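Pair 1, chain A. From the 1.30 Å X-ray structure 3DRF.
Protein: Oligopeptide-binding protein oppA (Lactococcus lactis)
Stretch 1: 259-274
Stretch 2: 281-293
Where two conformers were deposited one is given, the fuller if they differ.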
# COMPACT_ATOMS: atom_id res chain seq x y z
N SER A 259 -18.68 -7.73 5.59
CA SER A 259 -18.79 -6.34 6.01
C SER A 259 -18.34 -6.15 7.46
O SER A 259 -18.31 -7.10 8.25
CB SER A 259 -20.22 -5.84 5.89
OG SER A 259 -21.03 -6.44 6.88
N THR A 260 -18.01 -4.92 7.82
CA THR A 260 -17.63 -4.61 9.18
C THR A 260 -18.77 -4.90 10.17
O THR A 260 -18.53 -5.45 11.24
CB THR A 260 -17.20 -3.16 9.27
OG1 THR A 260 -16.27 -2.90 8.20
CG2 THR A 260 -16.56 -2.87 10.60
N ALA A 261 -20.00 -4.60 9.77
CA ALA A 261 -21.19 -4.77 10.67
C ALA A 261 -21.59 -6.22 10.86
O ALA A 261 -22.23 -6.53 11.81
CB ALA A 261 -22.37 -3.97 10.11
N LYS A 262 -21.16 -7.09 9.97
CA LYS A 262 -21.50 -8.52 10.04
C LYS A 262 -20.37 -9.42 10.55
O LYS A 262 -20.55 -10.57 10.70
CB LYS A 262 -22.05 -9.02 8.70
CG LYS A 262 -23.40 -8.34 8.32
CD LYS A 262 -23.94 -8.77 6.98
CE LYS A 262 -25.33 -8.17 6.76
NZ LYS A 262 -26.19 -8.84 7.75
N SER A 263 -19.21 -8.85 10.80
CA SER A 263 -18.02 -9.66 11.12
C SER A 263 -18.07 -10.44 12.45
O SER A 263 -17.78 -11.58 12.47
CB SER A 263 -16.75 -8.79 11.09
OG SER A 263 -16.43 -8.43 9.75
N VAL A 264 -18.41 -9.77 13.53
CA VAL A 264 -18.45 -10.44 14.85
C VAL A 264 -19.49 -11.60 14.85
O VAL A 264 -19.23 -12.63 15.32
CB VAL A 264 -18.66 -9.39 16.02
CG1 VAL A 264 -18.91 -10.13 17.33
CG2 VAL A 264 -17.44 -8.48 16.10
N ALA A 265 -20.65 -11.35 14.29
CA ALA A 265 -21.72 -12.35 14.22
C ALA A 265 -21.21 -13.54 13.37
O ALA A 265 -21.54 -14.65 13.64
CB ALA A 265 -22.99 -11.73 13.56
N ALA A 266 -20.43 -13.27 12.33
CA ALA A 266 -19.86 -14.36 11.51
C ALA A 266 -18.90 -15.23 12.29
O ALA A 266 -18.87 -16.40 12.09
CB ALA A 266 -19.15 -13.76 10.25
N LEU A 267 -18.15 -14.65 13.20
CA LEU A 267 -17.33 -15.44 14.08
C LEU A 267 -18.18 -16.19 15.11
O LEU A 267 -17.91 -17.33 15.35
CB LEU A 267 -16.32 -14.55 14.83
CG LEU A 267 -15.30 -13.81 13.92
CD1 LEU A 267 -14.56 -12.71 14.76
CD2 LEU A 267 -14.29 -14.83 13.37
N SER A 268 -19.20 -15.56 15.67
CA SER A 268 -20.04 -16.22 16.66
C SER A 268 -20.76 -17.45 16.05
O SER A 268 -21.00 -18.40 16.71
CB SER A 268 -21.05 -15.23 17.25
OG SER A 268 -20.39 -14.19 17.90
N SER A 269 -21.09 -17.38 14.79
CA SER A 269 -21.83 -18.47 14.12
C SER A 269 -20.88 -19.46 13.39
O SER A 269 -21.32 -20.36 12.74
CB SER A 269 -22.80 -17.87 13.14
OG SER A 269 -22.16 -17.37 11.98
N SER A 270 -19.58 -19.23 13.48
CA SER A 270 -18.56 -20.08 12.79
C SER A 270 -18.68 -20.06 11.27
O SER A 270 -18.33 -21.01 10.62
CB SER A 270 -18.62 -21.53 13.31
OG SER A 270 -18.10 -21.63 14.60
N LYS A 271 -19.17 -18.98 10.73
CA LYS A 271 -19.24 -18.81 9.29
C LYS A 271 -17.83 -18.80 8.63
O LYS A 271 -17.68 -19.27 7.53
CB LYS A 271 -19.99 -17.53 8.95
CG LYS A 271 -20.27 -17.24 7.45
CD LYS A 271 -21.23 -16.08 7.29
CE LYS A 271 -21.30 -15.55 5.88
NZ LYS A 271 -21.98 -16.46 5.08
N TYR A 272 -16.85 -18.27 9.35
CA TYR A 272 -15.44 -18.24 8.90
C TYR A 272 -14.52 -18.83 9.94
O TYR A 272 -14.72 -18.59 11.11
CB TYR A 272 -15.03 -16.80 8.55
CG TYR A 272 -15.91 -16.21 7.47
CD1 TYR A 272 -15.90 -16.74 6.17
CD2 TYR A 272 -16.76 -15.14 7.71
CE1 TYR A 272 -16.68 -16.23 5.21
CE2 TYR A 272 -17.56 -14.65 6.71
CZ TYR A 272 -17.51 -15.18 5.47
OH TYR A 272 -18.30 -14.71 4.46
N ASP A 273 -13.52 -19.55 9.51
CA ASP A 273 -12.44 -20.02 10.37
C ASP A 273 -11.47 -18.91 10.72
O ASP A 273 -10.91 -18.91 11.79
CB ASP A 273 -11.67 -21.17 9.71
CG ASP A 273 -12.52 -22.37 9.45
OD1 ASP A 273 -13.06 -22.89 10.44
OD2 ASP A 273 -12.64 -22.82 8.32
N ILE A 274 -11.25 -18.00 9.79
CA ILE A 274 -10.26 -16.90 9.94
C ILE A 274 -10.90 -15.68 9.32
O ILE A 274 -11.47 -15.79 8.28
CB ILE A 274 -8.99 -17.26 9.16
CG1 ILE A 274 -8.32 -18.56 9.69
CG2 ILE A 274 -8.00 -16.08 9.15
CD1 ILE A 274 -7.16 -19.03 8.89
N SER A 281 -11.55 -1.41 16.51
CA SER A 281 -12.69 -1.18 17.43
C SER A 281 -13.40 -2.49 17.84
O SER A 281 -14.09 -2.50 18.80
CB SER A 281 -13.70 -0.22 16.85
OG SER A 281 -14.27 -0.74 15.66
N GLN A 282 -13.23 -3.55 17.08
CA GLN A 282 -13.82 -4.85 17.39
C GLN A 282 -12.96 -5.80 18.20
O GLN A 282 -13.34 -6.87 18.49
CB GLN A 282 -14.24 -5.52 16.04
CG GLN A 282 -15.39 -4.77 15.33
CD GLN A 282 -15.65 -5.26 13.94
OE1 GLN A 282 -14.90 -5.98 13.38
NE2 GLN A 282 -16.74 -4.81 13.41
N TYR A 283 -11.76 -5.37 18.53
CA TYR A 283 -10.76 -6.24 19.17
C TYR A 283 -11.25 -6.86 20.49
O TYR A 283 -11.05 -8.02 20.73
CB TYR A 283 -9.46 -5.43 19.40
CG TYR A 283 -8.26 -6.23 19.90
CD1 TYR A 283 -7.88 -7.45 19.31
CD2 TYR A 283 -7.43 -5.72 20.88
CE1 TYR A 283 -6.77 -8.13 19.72
CE2 TYR A 283 -6.33 -6.41 21.29
CZ TYR A 283 -6.01 -7.60 20.72
OH TYR A 283 -4.86 -8.30 21.10
N LYS A 284 -11.91 -6.05 21.33
CA LYS A 284 -12.38 -6.57 22.63
C LYS A 284 -13.50 -7.61 22.41
O LYS A 284 -13.50 -8.63 23.01
CB LYS A 284 -12.84 -5.42 23.51
CG LYS A 284 -13.24 -5.91 24.86
CD LYS A 284 -13.41 -4.77 25.79
CE LYS A 284 -12.23 -4.51 26.68
NZ LYS A 284 -12.49 -3.36 27.63
N GLN A 285 -14.44 -7.33 21.53
CA GLN A 285 -15.49 -8.29 21.17
C GLN A 285 -14.89 -9.60 20.71
O GLN A 285 -15.37 -10.64 21.05
CB GLN A 285 -16.45 -7.72 20.10
CG GLN A 285 -17.25 -6.56 20.50
CD GLN A 285 -18.29 -6.27 19.47
OE1 GLN A 285 -18.04 -5.61 18.50
NE2 GLN A 285 -19.46 -6.84 19.67
N VAL A 286 -13.85 -9.52 19.89
CA VAL A 286 -13.21 -10.71 19.34
C VAL A 286 -12.48 -11.52 20.40
O VAL A 286 -12.52 -12.69 20.43
CB VAL A 286 -12.25 -10.33 18.18
CG1 VAL A 286 -11.41 -11.54 17.76
CG2 VAL A 286 -13.08 -9.79 16.99
N LYS A 287 -11.80 -10.83 21.29
CA LYS A 287 -11.12 -11.52 22.40
C LYS A 287 -12.17 -12.15 23.35
O LYS A 287 -11.82 -13.08 24.00
CB LYS A 287 -10.21 -10.55 23.19
CG LYS A 287 -8.95 -10.14 22.45
CD LYS A 287 -8.04 -9.24 23.36
CE LYS A 287 -8.59 -7.85 23.50
NZ LYS A 287 -7.73 -7.01 24.41
N ASN A 288 -13.37 -11.60 23.41
CA ASN A 288 -14.48 -12.08 24.28
C ASN A 288 -15.04 -13.42 23.74
O ASN A 288 -15.71 -14.13 24.44
CB ASN A 288 -15.62 -11.05 24.38
CG ASN A 288 -15.32 -9.85 25.31
OD1 ASN A 288 -14.33 -9.82 25.99
ND2 ASN A 288 -16.18 -8.85 25.25
N LEU A 289 -14.79 -13.74 22.48
CA LEU A 289 -15.39 -14.95 21.87
C LEU A 289 -14.75 -16.23 22.33
O LEU A 289 -13.60 -16.35 22.45
CB LEU A 289 -15.36 -14.88 20.35
CG LEU A 289 -16.21 -13.73 19.76
CD1 LEU A 289 -16.06 -13.72 18.29
CD2 LEU A 289 -17.71 -13.71 20.16
N LYS A 290 -15.58 -17.24 22.50
CA LYS A 290 -15.09 -18.56 22.77
C LYS A 290 -14.81 -19.29 21.42
O LYS A 290 -15.45 -19.06 20.42
CB LYS A 290 -16.13 -19.32 23.59
CG LYS A 290 -16.38 -18.69 25.01
CD LYS A 290 -15.11 -18.32 25.79
CE LYS A 290 -15.43 -17.56 27.07
NZ LYS A 290 -14.18 -17.04 27.70
N GLY A 291 -13.82 -20.12 21.47
CA GLY A 291 -13.48 -20.96 20.34
C GLY A 291 -12.47 -20.44 19.34
O GLY A 291 -12.23 -21.08 18.38
N TYR A 292 -11.88 -19.29 19.67
CA TYR A 292 -10.86 -18.65 18.80
C TYR A 292 -9.56 -18.33 19.55
O TYR A 292 -9.62 -18.02 20.71
CB TYR A 292 -11.44 -17.35 18.19
CG TYR A 292 -12.53 -17.59 17.13
CD1 TYR A 292 -12.23 -17.73 15.79
CD2 TYR A 292 -13.86 -17.68 17.50
CE1 TYR A 292 -13.19 -17.97 14.86
CE2 TYR A 292 -14.80 -17.92 16.61
CZ TYR A 292 -14.49 -18.07 15.30
OH TYR A 292 -15.53 -18.24 14.43
N LYS A 293 -8.43 -18.45 18.85
CA LYS A 293 -7.10 -17.95 19.20
C LYS A 293 -6.95 -16.60 18.46
O LYS A 293 -7.37 -16.49 17.37
CB LYS A 293 -6.06 -18.98 18.71
CG LYS A 293 -4.62 -18.61 19.02
CD LYS A 293 -3.66 -19.73 18.68
CE LYS A 293 -2.27 -19.31 18.89
NZ LYS A 293 -1.31 -20.41 18.55
O HOH W 1 -15.23 -20.57 13.01

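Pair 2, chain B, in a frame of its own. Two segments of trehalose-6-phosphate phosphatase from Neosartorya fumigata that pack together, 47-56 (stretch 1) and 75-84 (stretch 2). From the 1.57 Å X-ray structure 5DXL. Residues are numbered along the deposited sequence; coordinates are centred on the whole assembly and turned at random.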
# COMPACT_ATOMS: atom_id res chain seq x y z
N VAL B 47 3.84 2.62 19.16
CA VAL B 47 3.21 2.24 17.89
C VAL B 47 2.68 0.81 18.00
O VAL B 47 1.54 0.54 17.63
CB VAL B 47 4.18 2.37 16.70
CG1 VAL B 47 3.59 1.73 15.46
CG2 VAL B 47 4.50 3.85 16.43
N LEU B 48 3.50 -0.08 18.54
CA LEU B 48 3.10 -1.48 18.67
C LEU B 48 1.92 -1.68 19.62
O LEU B 48 1.02 -2.47 19.32
CB LEU B 48 4.29 -2.32 19.15
CG LEU B 48 5.37 -2.48 18.08
CD1 LEU B 48 6.56 -3.26 18.64
CD2 LEU B 48 4.79 -3.17 16.86
N ARG B 49 1.93 -0.98 20.76
CA ARG B 49 0.80 -1.04 21.68
C ARG B 49 -0.48 -0.59 21.00
O ARG B 49 -1.53 -1.18 21.18
CB ARG B 49 1.03 -0.15 22.92
CG ARG B 49 1.90 -0.73 24.01
CD ARG B 49 1.73 0.07 25.30
NE ARG B 49 1.86 1.51 25.11
CZ ARG B 49 3.02 2.17 25.10
NH1 ARG B 49 4.15 1.51 25.27
NH2 ARG B 49 3.04 3.48 24.92
N THR B 50 -0.36 0.50 20.26
CA THR B 50 -1.50 1.11 19.58
C THR B 50 -2.11 0.15 18.57
O THR B 50 -3.33 -0.02 18.51
CB THR B 50 -1.06 2.42 18.90
OG1 THR B 50 -0.49 3.29 19.88
CG2 THR B 50 -2.23 3.12 18.24
N LEU B 51 -1.25 -0.50 17.79
CA LEU B 51 -1.71 -1.47 16.80
C LEU B 51 -2.29 -2.72 17.45
O LEU B 51 -3.32 -3.23 17.00
CB LEU B 51 -0.57 -1.86 15.85
CG LEU B 51 -0.12 -0.78 14.88
CD1 LEU B 51 1.08 -1.29 14.08
CD2 LEU B 51 -1.25 -0.40 13.94
N LYS B 52 -1.63 -3.20 18.50
CA LYS B 52 -2.10 -4.41 19.17
C LYS B 52 -3.50 -4.20 19.74
O LYS B 52 -4.39 -5.05 19.59
CB LYS B 52 -1.13 -4.83 20.26
CG LYS B 52 -1.58 -6.05 21.01
CD LYS B 52 -0.57 -6.44 22.07
CE LYS B 52 -1.03 -7.67 22.84
NZ LYS B 52 -0.03 -8.09 23.85
N THR B 53 -3.71 -3.04 20.37
CA THR B 53 -5.00 -2.73 20.96
C THR B 53 -6.08 -2.58 19.89
O THR B 53 -7.19 -3.08 20.05
CB THR B 53 -4.90 -1.46 21.83
OG1 THR B 53 -4.01 -1.73 22.93
CG2 THR B 53 -6.26 -1.03 22.36
N LEU B 54 -5.75 -1.92 18.79
CA LEU B 54 -6.73 -1.75 17.71
C LEU B 54 -7.14 -3.11 17.13
O LEU B 54 -8.33 -3.37 16.90
CB LEU B 54 -6.16 -0.84 16.61
CG LEU B 54 -7.15 -0.49 15.50
CD1 LEU B 54 -8.18 0.51 16.02
CD2 LEU B 54 -6.44 0.08 14.27
N ALA B 55 -6.16 -3.98 16.92
CA ALA B 55 -6.41 -5.26 16.26
C ALA B 55 -7.05 -6.28 17.19
O ALA B 55 -7.60 -7.27 16.73
CB ALA B 55 -5.10 -5.82 15.69
N ALA B 56 -6.99 -6.02 18.49
CA ALA B 56 -7.55 -6.96 19.46
C ALA B 56 -9.07 -7.04 19.35
O ALA B 56 -9.68 -8.09 19.61
CB ALA B 56 -7.15 -6.55 20.86
N GLU B 75 8.92 -9.95 11.87
CA GLU B 75 9.73 -9.86 13.08
C GLU B 75 9.19 -8.84 14.09
O GLU B 75 9.18 -9.08 15.30
CB GLU B 75 11.18 -9.51 12.73
CG GLU B 75 11.99 -9.16 13.97
CD GLU B 75 13.39 -9.67 13.91
OE1 GLU B 75 14.00 -9.52 12.82
OE2 GLU B 75 13.88 -10.19 14.94
N TRP B 76 8.73 -7.70 13.58
CA TRP B 76 8.42 -6.58 14.46
C TRP B 76 6.94 -6.38 14.75
O TRP B 76 6.59 -5.79 15.76
CB TRP B 76 9.03 -5.30 13.89
CG TRP B 76 10.51 -5.36 14.00
CD1 TRP B 76 11.40 -5.66 13.01
CD2 TRP B 76 11.28 -5.20 15.19
NE1 TRP B 76 12.69 -5.67 13.51
CE2 TRP B 76 12.63 -5.39 14.85
CE3 TRP B 76 10.95 -4.90 16.52
CZ2 TRP B 76 13.66 -5.29 15.79
CZ3 TRP B 76 11.97 -4.80 17.44
CH2 TRP B 76 13.30 -5.00 17.08
N MSE B 77 6.10 -6.90 13.86
CA MSE B 77 4.65 -6.78 14.01
C MSE B 77 3.91 -8.12 13.97
O MSE B 77 2.72 -8.19 14.28
CB MSE B 77 4.11 -5.84 12.92
CG MSE B 77 4.37 -4.41 13.29
SE MSE B 77 4.04 -3.14 11.84
CE MSE B 77 5.86 -2.93 11.15
N GLY B 78 4.62 -9.19 13.60
CA GLY B 78 3.98 -10.47 13.37
C GLY B 78 3.47 -11.16 14.63
O GLY B 78 2.68 -12.09 14.56
N HIS B 79 3.93 -10.68 15.79
CA HIS B 79 3.49 -11.22 17.07
C HIS B 79 2.07 -10.78 17.42
O HIS B 79 1.49 -11.27 18.40
CB HIS B 79 4.43 -10.77 18.18
CG HIS B 79 4.40 -9.30 18.40
ND1 HIS B 79 4.95 -8.40 17.52
CD2 HIS B 79 3.83 -8.56 19.39
CE1 HIS B 79 4.76 -7.17 17.96
NE2 HIS B 79 4.08 -7.24 19.09
N ILE B 80 1.52 -9.84 16.65
CA ILE B 80 0.12 -9.44 16.78
C ILE B 80 -0.67 -10.28 15.78
O ILE B 80 -0.71 -9.97 14.59
CB ILE B 80 -0.08 -7.94 16.53
CG1 ILE B 80 0.84 -7.13 17.45
CG2 ILE B 80 -1.55 -7.55 16.71
CD1 ILE B 80 1.01 -5.69 17.05
N PRO B 81 -1.28 -11.37 16.25
CA PRO B 81 -1.79 -12.35 15.29
C PRO B 81 -2.94 -11.81 14.43
O PRO B 81 -3.13 -12.27 13.31
CB PRO B 81 -2.27 -13.50 16.19
CG PRO B 81 -2.53 -12.87 17.51
CD PRO B 81 -1.53 -11.76 17.65
N GLU B 82 -3.67 -10.83 14.94
CA GLU B 82 -4.82 -10.31 14.22
C GLU B 82 -4.46 -9.39 13.06
O GLU B 82 -5.32 -9.06 12.25
CB GLU B 82 -5.76 -9.56 15.18
CG GLU B 82 -6.31 -10.41 16.33
CD GLU B 82 -5.38 -10.50 17.52
OE1 GLU B 82 -4.26 -9.95 17.47
OE2 GLU B 82 -5.76 -11.14 18.53
N LEU B 83 -3.21 -8.94 12.99
CA LEU B 83 -2.86 -8.02 11.90
C LEU B 83 -2.82 -8.73 10.58
O LEU B 83 -2.18 -9.78 10.45
CB LEU B 83 -1.50 -7.36 12.13
CG LEU B 83 -1.34 -6.33 13.22
CD1 LEU B 83 0.12 -5.84 13.20
CD2 LEU B 83 -2.29 -5.16 12.98
N GLY B 84 -3.46 -8.14 9.58
CA GLY B 84 -3.20 -8.52 8.20
C GLY B 84 -1.93 -7.82 7.75
O GLY B 84 -1.75 -6.64 8.03
O HOH W 2 -3.96 -7.92 19.49

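The sharpest difference lies near the end of the second stretch: pair 1 places a tyrosine there and bonds it to the end of the first helix, whereas pair 2 places a leucine and makes no direct hydrogen bond between its stretches. In pair 1, A:Tyr292 OH donates to A:Leu267 O at 2.7 Å. The matching residue, B:Leu83 (CA atoms 0.8 Å apart after superposition), ends in methyl groups, and B:Leu83 CD2 lies 4.0 Å from B:Ala55 CB.

The comparison rests on 14 central residues, whose N, CA and C atoms superpose with an RMSD of 0.8 Å. In both pairs a helix packs against a segment that follows a helix; in pair 2 it passes through two type I turns, B:Met77 to B:Ile80 and B:Ile80 to B:Leu83, while in pair 1 it is extended at A:Leu289 and A:Lys290, then kinks at A:Gly291. A:Val264 falls on B:Leu48, A:Leu267 on B:Leu51, A:Val286 on B:Met77 and A:Leu289 on B:Ile80, all with CA atoms within 0.8 Å.

The matched leucines A:Leu267 and B:Leu51 meet different partners: valine against selenomethionine, and leucine against isoleucine. In pair 1, A:Leu267 CB meets A:Leu289 CD1 at 3.6 Å, and A:Leu267 CD1 lies 4.0 Å from A:Val286 CG2. In pair 2, B:Leu51 CB is 4.3 Å from B:Ile80 CD1, and B:Leu51 CD1 is 4.1 Å from SE of B:Met77, a selenomethionine. One turn earlier, B:Leu48 CD2 approaches B:Met77 CG at 3.8 Å, while A:Val264 CG2 instead meets A:Gln285 OE1 at 3.8 Å.

The helix ends diverge. A:Ser270, with positive phi (62°), closes a Schellman motif, A:Ser270 N bonding to A:Leu267 O at 3.1 Å and A:Lys271 N to A:Ala266 O at 2.9 Å. A:Leu267 O therefore receives both A:Ser270 N and the tyrosine hydroxyl. At the matching position B:Leu54 remains helical, and the helix continues to B:Ala55. There the second stretch comes close, with B:Ala55 CA 5.7 Å from B:Glu82 CA; B:Ala55 CB lies 4.1 Å from B:Ile80 CG2 and 3.8 Å from B:Glu82 CB.

Each pair also has a water bridge between its stretches. In pair 1 the water donates to A:Tyr272 O (2.8 Å) and A:Tyr292 OH (2.7 Å); in pair 2 it donates to B:Lys52 O and B:Glu82 OE1, both at 2.9 Å. B:Glu82 matches A:Gly291, whose phi/psi of 92/6° would jam a CB against the preceding carbonyl; B:Glu82, at -77/-13°, can carry a side chain. The buried areas, 537 and 453 Å², are thus reached by partly different means.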